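Local coordinates for protein DR2417 (Deinococcus radiodurans, PDB 4XWW) that probably degrades and matures RNA as a metal-dependent 5'-3' exonuclease, and possibly endonuclease, of the RNase J branch of the metallo-beta-lactamase superfamily, at residues 65-70 and 97-102; 91-96 and 113-118; 171-176 and 388-393; 254-259 and 264-269. All blocks are in the same frame, centred on the assembly; numbering follows the deposited sequence. Where two conformers were deposited one is given.

Contacts 1 and 2 are neighbours in the metallo-beta-lactamase part of the chain, their centres about 13 Å apart. Their segments alternate along the sequence, and they touch where Ile67 CG2 lies 3.9 Å from Ile96 CG1. Contact 2 begins just after the zinc ligands Asp88 and His89. Contact 3 lies near the zinc centre, about 27 Å from contact 2 between centres. It includes Asp175, a zinc ligand in another structure of this protein, and its Phe176 side chain is about 9 Å from a bound zinc ion. Contact 4 belongs to the beta-CASP domain, about 34 Å from contact 3 between centres. The nearest atom of contact 4 is about 5 Å from the bound RNA.

Contact 1 (65-70 and 97-102); sequences PRIDYL and FARLPR
Leu100, Ile67 and Leu70 bury the most surface here, and all three side chains set out toward the opposite segment. Leu100 touches Leu70 with both methyls, CD1 on the side chain and CD2 on the backbone. CD1 lies 4.0 Å from Leu70 CB and also meets Leu70 CD1. CD2 is 3.7 Å from the carbonyl oxygen Leu70 O. The two leucine side chains run at about a right angle to each other.

Ile67 holds the N-cap position of helix 68-72. Its CG1 sits between the backbone N and the carbonyl carbon (chi1 57°), and the extended chi2 carries CD1 outward. This methyl lies 4.1 Å from Arg99 CB and makes a looser approach to Leu100 CD1. Arg99 therefore takes part with the base of its side chain. Its guanidinium remains apart from the acid of Asp68, which pairs instead with Arg66.

No hydrogen bond crosses the contact. The type I turn from Phe97 to Leu100 presents Arg99 and Leu100 to the start of the helix.

Leu71 of helix 68-72 also touches both Arg99 and Leu100. Leu70 packs on Val36 of strand 34-39. The contact thus joins helix 68-72 to the loop between helix 93-97 and strand 104-107.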
loop_
_atom_site.group_PDB
_atom_site.type_symbol
_atom_site.label_atom_id
_atom_site.label_comp_id
_atom_site.label_asym_id
_atom_site.label_seq_id
_atom_site.Cartn_x
_atom_site.Cartn_y
_atom_site.Cartn_z
ATOM N N PRO A 65 6.391 20.898 -8.951
ATOM C CA PRO A 65 5.752 21.074 -10.259
ATOM C C PRO A 65 6.699 21.581 -11.324
ATOM O O PRO A 65 7.635 22.326 -11.021
ATOM C CB PRO A 65 4.651 22.122 -9.990
ATOM C CG PRO A 65 4.581 22.295 -8.514
ATOM C CD PRO A 65 5.924 21.886 -7.966
ATOM N N ARG A 66 6.460 21.167 -12.563
ATOM C CA ARG A 66 7.080 21.807 -13.718
ATOM C C ARG A 66 6.558 23.229 -13.820
ATOM O O ARG A 66 5.355 23.443 -13.782
ATOM C CB ARG A 66 6.772 21.034 -15.003
ATOM C CG ARG A 66 7.702 19.842 -15.266
ATOM C CD ARG A 66 8.370 19.974 -16.642
ATOM N NE ARG A 66 7.530 19.393 -17.684
ATOM C CZ ARG A 66 7.539 19.757 -18.961
ATOM N NH1 ARG A 66 6.728 19.156 -19.820
ATOM N NH2 ARG A 66 8.348 20.718 -19.383
ATOM N N ILE A 67 7.454 24.200 -13.961
ATOM C CA ILE A 67 7.016 25.593 -14.013
ATOM C C ILE A 67 7.391 26.255 -15.327
ATOM O O ILE A 67 7.509 27.488 -15.390
ATOM C CB ILE A 67 7.585 26.426 -12.839
ATOM C CG1 ILE A 67 9.113 26.378 -12.817
ATOM C CG2 ILE A 67 6.968 25.975 -11.509
ATOM C CD1 ILE A 67 9.738 27.456 -11.933
ATOM N N ASP A 68 7.557 25.443 -16.374
ATOM C CA ASP A 68 7.816 25.957 -17.724
ATOM C C ASP A 68 6.927 27.149 -18.053
ATOM O O ASP A 68 7.394 28.153 -18.601
ATOM C CB ASP A 68 7.587 24.880 -18.787
ATOM C CG ASP A 68 8.404 23.631 -18.548
ATOM O OD1 ASP A 68 8.477 23.177 -17.389
ATOM O OD2 ASP A 68 8.966 23.093 -19.527
ATOM N N TYR A 69 5.643 27.033 -17.725
ATOM C CA TYR A 69 4.697 28.101 -18.048
ATOM C C TYR A 69 5.063 29.413 -17.357
ATOM O O TYR A 69 5.050 30.472 -17.987
ATOM C CB TYR A 69 3.269 27.699 -17.673
ATOM C CG TYR A 69 2.245 28.756 -18.037
ATOM C CD1 TYR A 69 1.685 28.806 -19.307
ATOM C CD2 TYR A 69 1.849 29.709 -17.111
ATOM C CE1 TYR A 69 0.755 29.784 -19.639
ATOM C CE2 TYR A 69 0.925 30.663 -17.422
ATOM C CZ TYR A 69 0.375 30.704 -18.682
ATOM O OH TYR A 69 -0.543 31.691 -18.984
ATOM N N LEU A 70 5.383 29.342 -16.068
ATOM C CA LEU A 70 5.722 30.537 -15.291
ATOM C C LEU A 70 7.015 31.174 -15.760
ATOM O O LEU A 70 7.154 32.398 -15.743
ATOM C CB LEU A 70 5.813 30.197 -13.796
ATOM C CG LEU A 70 4.505 29.687 -13.188
ATOM C CD1 LEU A 70 4.642 29.404 -11.695
ATOM C CD2 LEU A 70 3.432 30.711 -13.432
ATOM N N PHE A 97 10.486 29.647 -6.224
ATOM C CA PHE A 97 10.886 31.051 -6.033
ATOM C C PHE A 97 12.329 31.309 -6.488
ATOM O O PHE A 97 12.646 32.408 -6.929
ATOM C CB PHE A 97 10.736 31.495 -4.567
ATOM C CG PHE A 97 9.307 31.710 -4.119
ATOM C CD1 PHE A 97 8.272 31.830 -5.037
ATOM C CD2 PHE A 97 9.008 31.811 -2.767
ATOM C CE1 PHE A 97 6.960 32.032 -4.616
ATOM C CE2 PHE A 97 7.696 32.009 -2.331
ATOM C CZ PHE A 97 6.669 32.127 -3.261
ATOM N N ALA A 98 13.202 30.306 -6.390
ATOM C CA ALA A 98 14.604 30.495 -6.780
ATOM C C ALA A 98 14.753 30.772 -8.275
ATOM O O ALA A 98 15.741 31.374 -8.705
ATOM C CB ALA A 98 15.439 29.283 -6.388
ATOM N N ARG A 99 13.766 30.355 -9.061
ATOM C CA ARG A 99 13.861 30.469 -10.512
ATOM C C ARG A 99 13.034 31.623 -11.096
ATOM O O ARG A 99 13.032 31.834 -12.308
ATOM C CB ARG A 99 13.439 29.148 -11.157
ATOM C CG ARG A 99 14.257 27.950 -10.683
ATOM C CD ARG A 99 14.154 26.796 -11.665
ATOM N NE ARG A 99 14.635 27.190 -12.988
ATOM C CZ ARG A 99 14.486 26.464 -14.092
ATOM N NH1 ARG A 99 13.861 25.295 -14.044
ATOM N NH2 ARG A 99 14.957 26.915 -15.248
ATOM N N LEU A 100 12.348 32.378 -10.239
ATOM C CA LEU A 100 11.461 33.452 -10.697
ATOM C C LEU A 100 11.769 34.815 -10.062
ATOM O O LEU A 100 12.455 34.898 -9.047
ATOM C CB LEU A 100 10.002 33.053 -10.419
ATOM C CG LEU A 100 9.457 31.873 -11.242
ATOM C CD1 LEU A 100 8.108 31.418 -10.699
ATOM C CD2 LEU A 100 9.345 32.222 -12.725
ATOM N N PRO A 101 11.263 35.905 -10.672
ATOM C CA PRO A 101 11.427 37.240 -10.084
ATOM C C PRO A 101 10.842 37.349 -8.677
ATOM O O PRO A 101 9.889 36.636 -8.352
ATOM C CB PRO A 101 10.635 38.141 -11.037
ATOM C CG PRO A 101 10.699 37.438 -12.341
ATOM C CD PRO A 101 10.606 35.984 -11.990
ATOM N N ARG A 102 11.408 38.217 -7.848
ATOM C CA ARG A 102 10.813 38.484 -6.543
ATOM C C ARG A 102 9.511 39.262 -6.744
ATOM O O ARG A 102 9.506 40.335 -7.336
ATOM C CB ARG A 102 11.776 39.253 -5.651
ATOM C CG ARG A 102 13.041 38.479 -5.310
ATOM C CD ARG A 102 12.717 37.110 -4.731
ATOM N NE ARG A 102 13.898 36.459 -4.182
ATOM C CZ ARG A 102 14.625 35.559 -4.833
ATOM N NH1 ARG A 102 14.287 35.197 -6.065
ATOM N NH2 ARG A 102 15.685 35.019 -4.248
#

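Contact 2 (91-96 and 113-118); sequences GGLPYI and ALVREK
Lys118 runs its aliphatic chain obliquely across the CG-CD edge of the Pro94 ring. Lys118 CG is 3.6 Å from Pro94 CG, and Lys118 CD spans Pro94 CG and CD. Lys118 CG is anti to its own backbone N (chi1 -165°). Bends at chi3 and chi4 then turn the amine toward Gly91, where Lys118 NZ lies 4.1 Å from Gly91 CA.

The amine forms no direct hydrogen bond to the 91-96 segment. A water links them instead. It accepts from Lys118 NZ at 2.7 Å and donates to the carbonyl oxygen Gly91 O at 2.9 Å. Lys118 also makes a salt bridge to Glu87, so its charged end has both a carboxylate and a water as partners.

Leu93 and Val115 form a smaller apolar pair. Leu93 CD1 meets Val115 CG2 at 3.9 Å, with the side chains at about a right angle. Val115 uses the methyl beside its backbone N, while CG1 is directed otherwise.

Leu93 and Val115 both pack on Leu82 of strand 77-82. Ile90 of helix 87-90 touches Val115 and Lys118. The contact therefore brings helix 93-97 against helix 109-122, next to the short helix that includes the zinc ligands Asp88 and His89.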
loop_
_atom_site.group_PDB
_atom_site.type_symbol
_atom_site.label_atom_id
_atom_site.label_comp_id
_atom_site.label_asym_id
_atom_site.label_seq_id
_atom_site.Cartn_x
_atom_site.Cartn_y
_atom_site.Cartn_z
ATOM N N GLY A 91 5.477 23.373 -0.090
ATOM C CA GLY A 91 6.736 22.647 -0.136
ATOM C C GLY A 91 7.596 22.837 -1.370
ATOM O O GLY A 91 8.803 22.593 -1.329
ATOM N N GLY A 92 6.982 23.266 -2.465
ATOM C CA GLY A 92 7.722 23.538 -3.683
ATOM C C GLY A 92 8.260 24.955 -3.820
ATOM O O GLY A 92 8.985 25.250 -4.757
ATOM N N LEU A 93 7.905 25.841 -2.895
ATOM C CA LEU A 93 8.271 27.253 -3.038
ATOM C C LEU A 93 9.791 27.544 -3.097
ATOM O O LEU A 93 10.213 28.399 -3.878
ATOM C CB LEU A 93 7.606 28.067 -1.917
ATOM C CG LEU A 93 6.074 28.056 -2.029
ATOM C CD1 LEU A 93 5.391 28.741 -0.861
ATOM C CD2 LEU A 93 5.617 28.691 -3.351
ATOM N N PRO A 94 10.622 26.835 -2.303
ATOM C CA PRO A 94 12.071 27.045 -2.445
ATOM C C PRO A 94 12.568 26.808 -3.870
ATOM O O PRO A 94 13.373 27.574 -4.398
ATOM C CB PRO A 94 12.668 25.998 -1.495
ATOM C CG PRO A 94 11.620 25.772 -0.490
ATOM C CD PRO A 94 10.320 25.883 -1.214
ATOM N N TYR A 95 12.059 25.750 -4.490
ATOM C CA TYR A 95 12.436 25.399 -5.855
ATOM C C TYR A 95 11.859 26.368 -6.885
ATOM O O TYR A 95 12.551 26.775 -7.818
ATOM C CB TYR A 95 11.990 23.967 -6.153
ATOM C CG TYR A 95 12.490 22.996 -5.105
ATOM C CD1 TYR A 95 11.742 22.733 -3.960
ATOM C CD2 TYR A 95 13.730 22.375 -5.238
ATOM C CE1 TYR A 95 12.205 21.857 -2.991
ATOM C CE2 TYR A 95 14.198 21.501 -4.272
ATOM C CZ TYR A 95 13.432 21.245 -3.153
ATOM O OH TYR A 95 13.887 20.375 -2.189
ATOM N N ILE A 96 10.603 26.751 -6.694
ATOM C CA ILE A 96 9.920 27.675 -7.597
ATOM C C ILE A 96 10.443 29.120 -7.450
ATOM O O ILE A 96 10.815 29.752 -8.451
ATOM C CB ILE A 96 8.375 27.623 -7.366
ATOM C CG1 ILE A 96 7.826 26.218 -7.670
ATOM C CG2 ILE A 96 7.668 28.729 -8.182
ATOM C CD1 ILE A 96 6.451 25.937 -7.102
ATOM N N ALA A 113 5.307 32.048 8.542
ATOM C CA ALA A 113 6.368 31.626 9.450
ATOM C C ALA A 113 7.001 30.319 8.938
ATOM O O ALA A 113 8.231 30.167 8.933
ATOM C CB ALA A 113 5.837 31.457 10.863
ATOM N N LEU A 114 6.156 29.398 8.487
ATOM C CA LEU A 114 6.635 28.127 7.953
ATOM C C LEU A 114 7.419 28.330 6.649
ATOM O O LEU A 114 8.479 27.729 6.456
ATOM C CB LEU A 114 5.459 27.170 7.753
ATOM C CG LEU A 114 4.742 26.726 9.045
ATOM C CD1 LEU A 114 3.446 25.961 8.743
ATOM C CD2 LEU A 114 5.651 25.854 9.902
ATOM N N VAL A 115 6.921 29.200 5.775
ATOM C CA VAL A 115 7.612 29.471 4.518
ATOM C C VAL A 115 8.937 30.177 4.779
ATOM O O VAL A 115 9.955 29.830 4.182
ATOM C CB VAL A 115 6.729 30.304 3.558
ATOM C CG1 VAL A 115 7.545 30.901 2.420
ATOM C CG2 VAL A 115 5.605 29.425 3.014
ATOM N N ARG A 116 8.922 31.153 5.689
ATOM C CA ARG A 116 10.112 31.915 6.027
ATOM C C ARG A 116 11.229 30.989 6.495
ATOM O O ARG A 116 12.384 31.137 6.093
ATOM C CB ARG A 116 9.777 32.957 7.110
ATOM C CG ARG A 116 10.627 34.191 7.131
ATOM C CD ARG A 116 10.129 35.165 8.212
ATOM N NE ARG A 116 9.097 36.070 7.711
ATOM C CZ ARG A 116 7.846 36.126 8.157
ATOM N NH1 ARG A 116 7.440 35.327 9.138
ATOM N NH2 ARG A 116 6.999 36.996 7.622
ATOM N N GLU A 117 10.882 30.026 7.342
ATOM C CA GLU A 117 11.864 29.071 7.840
ATOM C C GLU A 117 12.376 28.170 6.717
ATOM O O GLU A 117 13.568 27.856 6.640
ATOM C CB GLU A 117 11.261 28.226 8.958
ATOM C CG GLU A 117 12.292 27.525 9.804
ATOM C CD GLU A 117 11.753 26.271 10.448
ATOM O OE1 GLU A 117 12.554 25.340 10.682
ATOM O OE2 GLU A 117 10.530 26.214 10.712
ATOM N N LYS A 118 11.459 27.758 5.852
ATOM C CA LYS A 118 11.776 26.928 4.698
ATOM C C LYS A 118 12.763 27.641 3.785
ATOM O O LYS A 118 13.776 27.069 3.386
ATOM C CB LYS A 118 10.482 26.585 3.951
ATOM C CG LYS A 118 10.564 25.448 2.945
ATOM C CD LYS A 118 9.171 25.077 2.417
ATOM C CE LYS A 118 8.429 24.136 3.366
ATOM N NZ LYS A 118 8.955 22.740 3.285
HETATM O O HOH W 1 10.272 22.015 1.057
#

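Contact 3 (171-176 and 388-393); sequences LHTGDF and ATILNL
Thr173 is the first residue to touch Ile390. The methyl Thr173 CG2 lies 3.7 Å from Ile390 CG2. The hydroxyl takes the position between backbone N and carbonyl carbon (chi1 61°), which keeps it off the apolar contact. Thr173 OG1 donates to the carbonyl oxygen Gly174 O at 2.7 Å. The bond lies in the carbonyl plane and uses a lone pair of Gly174 O.

Gly174 has a positive phi where the chain turns. Asp175 follows. It is a zinc ligand in another structure of this protein, but its carboxylate is not modelled here. Its carbonyl oxygen accepts from Asn158.

Phe176 then returns to the helix. Its ring and the Ile390 side chain come from opposite directions, and Phe176 CZ and CE2 each lie 3.5 Å from Ile390 CG1. The approach to the ring is oblique. Ile390 thus serves both neighbours, with CG2 on the threonine and CG1 on the phenylalanine. The backbone of Phe176 is held by a polar group: Phe176 N donates to Asp209 OD2, the carboxylate of the predicted proton donor.

A loop that leaves a strand and supplies a metal-binding aspartate is characteristic of the metallo-beta-lactamase fold. Here helix 384-394, from the RNA specificity region, covers the side chains that flank this aspartate.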
loop_
_atom_site.group_PDB
_atom_site.type_symbol
_atom_site.label_atom_id
_atom_site.label_comp_id
_atom_site.label_asym_id
_atom_site.label_seq_id
_atom_site.Cartn_x
_atom_site.Cartn_y
_atom_site.Cartn_z
ATOM N N LEU A 171 -14.705 31.822 -6.375
ATOM C CA LEU A 171 -14.517 31.430 -4.984
ATOM C C LEU A 171 -13.731 30.138 -4.912
ATOM O O LEU A 171 -14.130 29.132 -5.484
ATOM C CB LEU A 171 -15.853 31.260 -4.258
ATOM C CG LEU A 171 -15.703 31.152 -2.729
ATOM C CD1 LEU A 171 -16.858 31.891 -2.053
ATOM C CD2 LEU A 171 -15.648 29.705 -2.259
ATOM N N HIS A 172 -12.602 30.182 -4.218
ATOM C CA HIS A 172 -11.778 28.993 -4.018
ATOM C C HIS A 172 -11.883 28.641 -2.538
ATOM O O HIS A 172 -11.540 29.450 -1.688
ATOM C CB HIS A 172 -10.335 29.283 -4.446
ATOM C CG HIS A 172 -9.443 28.078 -4.461
ATOM N ND1 HIS A 172 -8.207 28.083 -5.076
ATOM C CD2 HIS A 172 -9.606 26.837 -3.951
ATOM C CE1 HIS A 172 -7.644 26.895 -4.932
ATOM N NE2 HIS A 172 -8.471 26.120 -4.254
ATOM N N THR A 173 -12.384 27.448 -2.221
ATOM C CA THR A 173 -12.598 27.066 -0.825
ATOM C C THR A 173 -11.286 26.914 -0.051
ATOM O O THR A 173 -11.279 26.953 1.162
ATOM C CB THR A 173 -13.364 25.736 -0.699
ATOM O OG1 THR A 173 -12.611 24.681 -1.311
ATOM C CG2 THR A 173 -14.733 25.834 -1.336
ATOM N N GLY A 174 -10.189 26.733 -0.778
ATOM C CA GLY A 174 -8.979 26.167 -0.208
ATOM C C GLY A 174 -9.249 24.739 0.217
ATOM O O GLY A 174 -10.285 24.157 -0.090
ATOM N N ASP A 175 -8.286 24.175 0.921
ATOM C CA ASP A 175 -8.489 22.884 1.583
ATOM C C ASP A 175 -9.295 23.159 2.837
ATOM O O ASP A 175 -8.968 24.087 3.592
ATOM C CB ASP A 175 -7.141 22.239 1.905
ATOM N N PHE A 176 -10.371 22.403 3.066
ATOM C CA PHE A 176 -11.254 22.716 4.186
ATOM C C PHE A 176 -12.099 21.567 4.690
ATOM O O PHE A 176 -12.362 20.605 3.969
ATOM C CB PHE A 176 -12.218 23.854 3.815
ATOM C CG PHE A 176 -13.410 23.400 2.995
ATOM C CD1 PHE A 176 -13.274 23.148 1.640
ATOM C CD2 PHE A 176 -14.659 23.228 3.581
ATOM C CE1 PHE A 176 -14.372 22.743 0.866
ATOM C CE2 PHE A 176 -15.771 22.838 2.820
ATOM C CZ PHE A 176 -15.623 22.575 1.460
ATOM N N ALA A 388 -21.570 19.705 -0.011
ATOM C CA ALA A 388 -22.900 20.149 -0.453
ATOM C C ALA A 388 -23.271 21.520 0.123
ATOM O O ALA A 388 -23.871 22.365 -0.553
ATOM C CB ALA A 388 -23.945 19.129 -0.069
ATOM N N THR A 389 -22.907 21.745 1.376
ATOM C CA THR A 389 -23.192 23.012 2.018
ATOM C C THR A 389 -22.550 24.162 1.232
ATOM O O THR A 389 -23.193 25.177 0.937
ATOM C CB THR A 389 -22.697 23.023 3.472
ATOM O OG1 THR A 389 -23.580 22.227 4.271
ATOM C CG2 THR A 389 -22.683 24.451 4.034
ATOM N N ILE A 390 -21.292 23.979 0.846
ATOM C CA ILE A 390 -20.603 24.996 0.063
ATOM C C ILE A 390 -21.238 25.203 -1.317
ATOM O O ILE A 390 -21.460 26.348 -1.753
ATOM C CB ILE A 390 -19.125 24.653 -0.100
ATOM C CG1 ILE A 390 -18.464 24.540 1.288
ATOM C CG2 ILE A 390 -18.436 25.707 -1.024
ATOM C CD1 ILE A 390 -18.665 25.782 2.164
ATOM N N LEU A 391 -21.528 24.105 -2.009
ATOM C CA LEU A 391 -22.206 24.183 -3.303
ATOM C C LEU A 391 -23.570 24.861 -3.178
ATOM O O LEU A 391 -23.935 25.655 -4.037
ATOM C CB LEU A 391 -22.351 22.775 -3.918
ATOM C CG LEU A 391 -21.083 22.231 -4.592
ATOM C CD1 LEU A 391 -21.001 20.722 -4.510
ATOM C CD2 LEU A 391 -21.033 22.678 -6.053
ATOM N N ASN A 392 -24.308 24.588 -2.105
ATOM C CA ASN A 392 -25.631 25.196 -1.927
ATOM C C ASN A 392 -25.556 26.678 -1.562
ATOM O O ASN A 392 -26.410 27.466 -1.965
ATOM C CB ASN A 392 -26.437 24.452 -0.847
ATOM C CG ASN A 392 -26.970 23.095 -1.319
ATOM O OD1 ASN A 392 -27.222 22.883 -2.507
ATOM N ND2 ASN A 392 -27.143 22.175 -0.377
ATOM N N LEU A 393 -24.542 27.048 -0.791
ATOM C CA LEU A 393 -24.380 28.432 -0.360
ATOM C C LEU A 393 -23.868 29.333 -1.490
ATOM O O LEU A 393 -24.270 30.490 -1.600
ATOM C CB LEU A 393 -23.422 28.493 0.833
ATOM C CG LEU A 393 -23.973 28.065 2.188
ATOM C CD1 LEU A 393 -22.867 28.125 3.223
ATOM C CD2 LEU A 393 -25.136 29.004 2.611
#

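Contact 4 (254-259 and 264-269); sequences NILDLA and RRVVME
Apolar contacts between Val266 and two helix residues, Leu256 and Ala259, make up the side-chain part of this contact. Val266 points toward the helix and divides its methyls between them. Val266 CG1 lies 3.7 Å from Leu256 CD2, with the two side chains at about a right angle. Val266 CG2 lies 3.6 Å from Ala259 CB and also approaches Leu256 CD2. With its CG1 anti to the backbone N (chi1 179°) and CG2 beside that N, the valine presents both methyls to the helix. The short side chain of Ala259 allows a close approach here.

The segments belong to helix 249-261 and strand 265-269, joined by a short turn. The strand is at an edge of the five-stranded parallel sheet of the beta-CASP domain and pairs with strand 306-310. Strand 240-243 of the same sheet precedes the helix, so strand 240-243, the helix and strand 265-269 form a beta-alpha-beta crossover, with strand 306-310 between the two parallel strands.

One hydrogen bond crosses the contact, between backbones. Arg264 N donates to the carbonyl oxygen Ala259 O at 2.9 Å. The N-H points almost straight at the oxygen, at 164°, though the donor is tilted 31° from the carbonyl plane. Beside this bond, Ala259 CB makes a van der Waals contact of 3.7 Å with the backbone oxygen Arg264 O.

The charged end of Arg264 serves other partners. Its chain is extended from CG to NE and leads away from the helix. Arg264 NH1 donates to the carbonyl oxygens of Val306 and Gly238, while the side chain touches Ile233 of helix 222-234.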
loop_
_atom_site.group_PDB
_atom_site.type_symbol
_atom_site.label_atom_id
_atom_site.label_comp_id
_atom_site.label_asym_id
_atom_site.label_seq_id
_atom_site.Cartn_x
_atom_site.Cartn_y
_atom_site.Cartn_z
ATOM N N ASN A 254 -5.233 20.624 21.967
ATOM C CA ASN A 254 -6.264 19.969 22.771
ATOM C C ASN A 254 -5.676 18.843 23.627
ATOM O O ASN A 254 -6.109 18.631 24.757
ATOM C CB ASN A 254 -7.389 19.453 21.868
ATOM C CG ASN A 254 -8.201 20.584 21.241
ATOM O OD1 ASN A 254 -8.281 21.693 21.786
ATOM N ND2 ASN A 254 -8.833 20.297 20.110
ATOM N N ILE A 255 -4.653 18.166 23.117
ATOM C CA ILE A 255 -3.967 17.145 23.904
ATOM C C ILE A 255 -3.184 17.787 25.064
ATOM O O ILE A 255 -3.158 17.255 26.174
ATOM C CB ILE A 255 -3.033 16.298 23.012
ATOM C CG1 ILE A 255 -3.882 15.465 22.039
ATOM C CG2 ILE A 255 -2.056 15.463 23.862
ATOM C CD1 ILE A 255 -3.094 14.997 20.831
ATOM N N LEU A 256 -2.558 18.931 24.813
ATOM C CA LEU A 256 -1.851 19.634 25.890
ATOM C C LEU A 256 -2.813 19.973 27.020
ATOM O O LEU A 256 -2.507 19.782 28.199
ATOM C CB LEU A 256 -1.180 20.910 25.380
ATOM C CG LEU A 256 -0.190 20.719 24.233
ATOM C CD1 LEU A 256 0.508 22.062 23.911
ATOM C CD2 LEU A 256 0.829 19.630 24.534
ATOM N N ASP A 257 -3.994 20.451 26.648
ATOM C CA ASP A 257 -4.950 20.871 27.658
ATOM C C ASP A 257 -5.531 19.682 28.418
ATOM O O ASP A 257 -5.648 19.731 29.639
ATOM C CB ASP A 257 -6.052 21.715 27.025
ATOM C CG ASP A 257 -5.556 23.104 26.613
ATOM O OD1 ASP A 257 -4.729 23.695 27.341
ATOM O OD2 ASP A 257 -5.968 23.589 25.544
ATOM N N LEU A 258 -5.876 18.599 27.723
ATOM C CA LEU A 258 -6.387 17.432 28.448
ATOM C C LEU A 258 -5.303 16.790 29.299
ATOM O O LEU A 258 -5.595 16.254 30.362
ATOM C CB LEU A 258 -6.996 16.394 27.500
ATOM C CG LEU A 258 -6.086 15.568 26.594
ATOM C CD1 LEU A 258 -5.595 14.275 27.286
ATOM C CD2 LEU A 258 -6.833 15.261 25.300
ATOM N N ALA A 259 -4.053 16.858 28.845
ATOM C CA ALA A 259 -2.939 16.324 29.631
ATOM C C ALA A 259 -2.841 17.038 30.966
ATOM O O ALA A 259 -2.672 16.413 32.012
ATOM C CB ALA A 259 -1.624 16.451 28.867
ATOM N N ARG A 264 -0.853 14.902 33.697
ATOM C CA ARG A 264 0.310 14.429 32.940
ATOM C C ARG A 264 1.132 15.586 32.352
ATOM O O ARG A 264 0.574 16.546 31.829
ATOM C CB ARG A 264 -0.131 13.491 31.810
ATOM C CG ARG A 264 -0.812 12.235 32.310
ATOM C CD ARG A 264 -1.267 11.353 31.153
ATOM N NE ARG A 264 -1.844 10.093 31.625
ATOM C CZ ARG A 264 -1.183 8.939 31.717
ATOM N NH1 ARG A 264 0.094 8.866 31.356
ATOM N NH2 ARG A 264 -1.804 7.843 32.170
ATOM N N ARG A 265 2.456 15.466 32.419
ATOM C CA ARG A 265 3.345 16.434 31.773
ATOM C C ARG A 265 3.674 15.941 30.376
ATOM O O ARG A 265 3.620 14.739 30.117
ATOM C CB ARG A 265 4.628 16.640 32.575
ATOM C CG ARG A 265 4.441 17.141 34.016
ATOM C CD ARG A 265 3.754 18.498 34.027
ATOM N NE ARG A 265 4.544 19.524 33.347
ATOM C CZ ARG A 265 5.467 20.274 33.951
ATOM N NH1 ARG A 265 5.726 20.120 35.251
ATOM N NH2 ARG A 265 6.140 21.182 33.255
ATOM N N VAL A 266 4.010 16.860 29.476
ATOM C CA VAL A 266 4.119 16.515 28.066
ATOM C C VAL A 266 5.552 16.646 27.547
ATOM O O VAL A 266 6.247 17.615 27.846
ATOM C CB VAL A 266 3.173 17.397 27.229
ATOM C CG1 VAL A 266 3.283 17.083 25.731
ATOM C CG2 VAL A 266 1.737 17.181 27.697
ATOM N N VAL A 267 5.980 15.646 26.781
ATOM C CA VAL A 267 7.262 15.687 26.087
ATOM C C VAL A 267 6.967 15.722 24.603
ATOM O O VAL A 267 6.233 14.874 24.092
ATOM C CB VAL A 267 8.157 14.454 26.370
ATOM C CG1 VAL A 267 9.473 14.562 25.600
ATOM C CG2 VAL A 267 8.448 14.291 27.848
ATOM N N MET A 268 7.531 16.703 23.916
ATOM C CA MET A 268 7.415 16.766 22.468
ATOM C C MET A 268 8.639 16.074 21.893
ATOM O O MET A 268 9.770 16.481 22.155
ATOM C CB MET A 268 7.303 18.216 21.988
ATOM C CG MET A 268 6.103 18.983 22.567
ATOM S SD MET A 268 4.493 18.515 21.885
ATOM C CE MET A 268 4.503 19.442 20.341
ATOM N N GLU A 269 8.413 15.009 21.132
ATOM C CA GLU A 269 9.506 14.179 20.643
ATOM C C GLU A 269 9.542 14.138 19.126
ATOM O O GLU A 269 8.544 13.836 18.480
ATOM C CB GLU A 269 9.387 12.753 21.181
ATOM C CG GLU A 269 9.811 12.565 22.616
ATOM C CD GLU A 269 11.310 12.376 22.773
ATOM O OE1 GLU A 269 11.956 11.779 21.880
ATOM O OE2 GLU A 269 11.835 12.821 23.804
#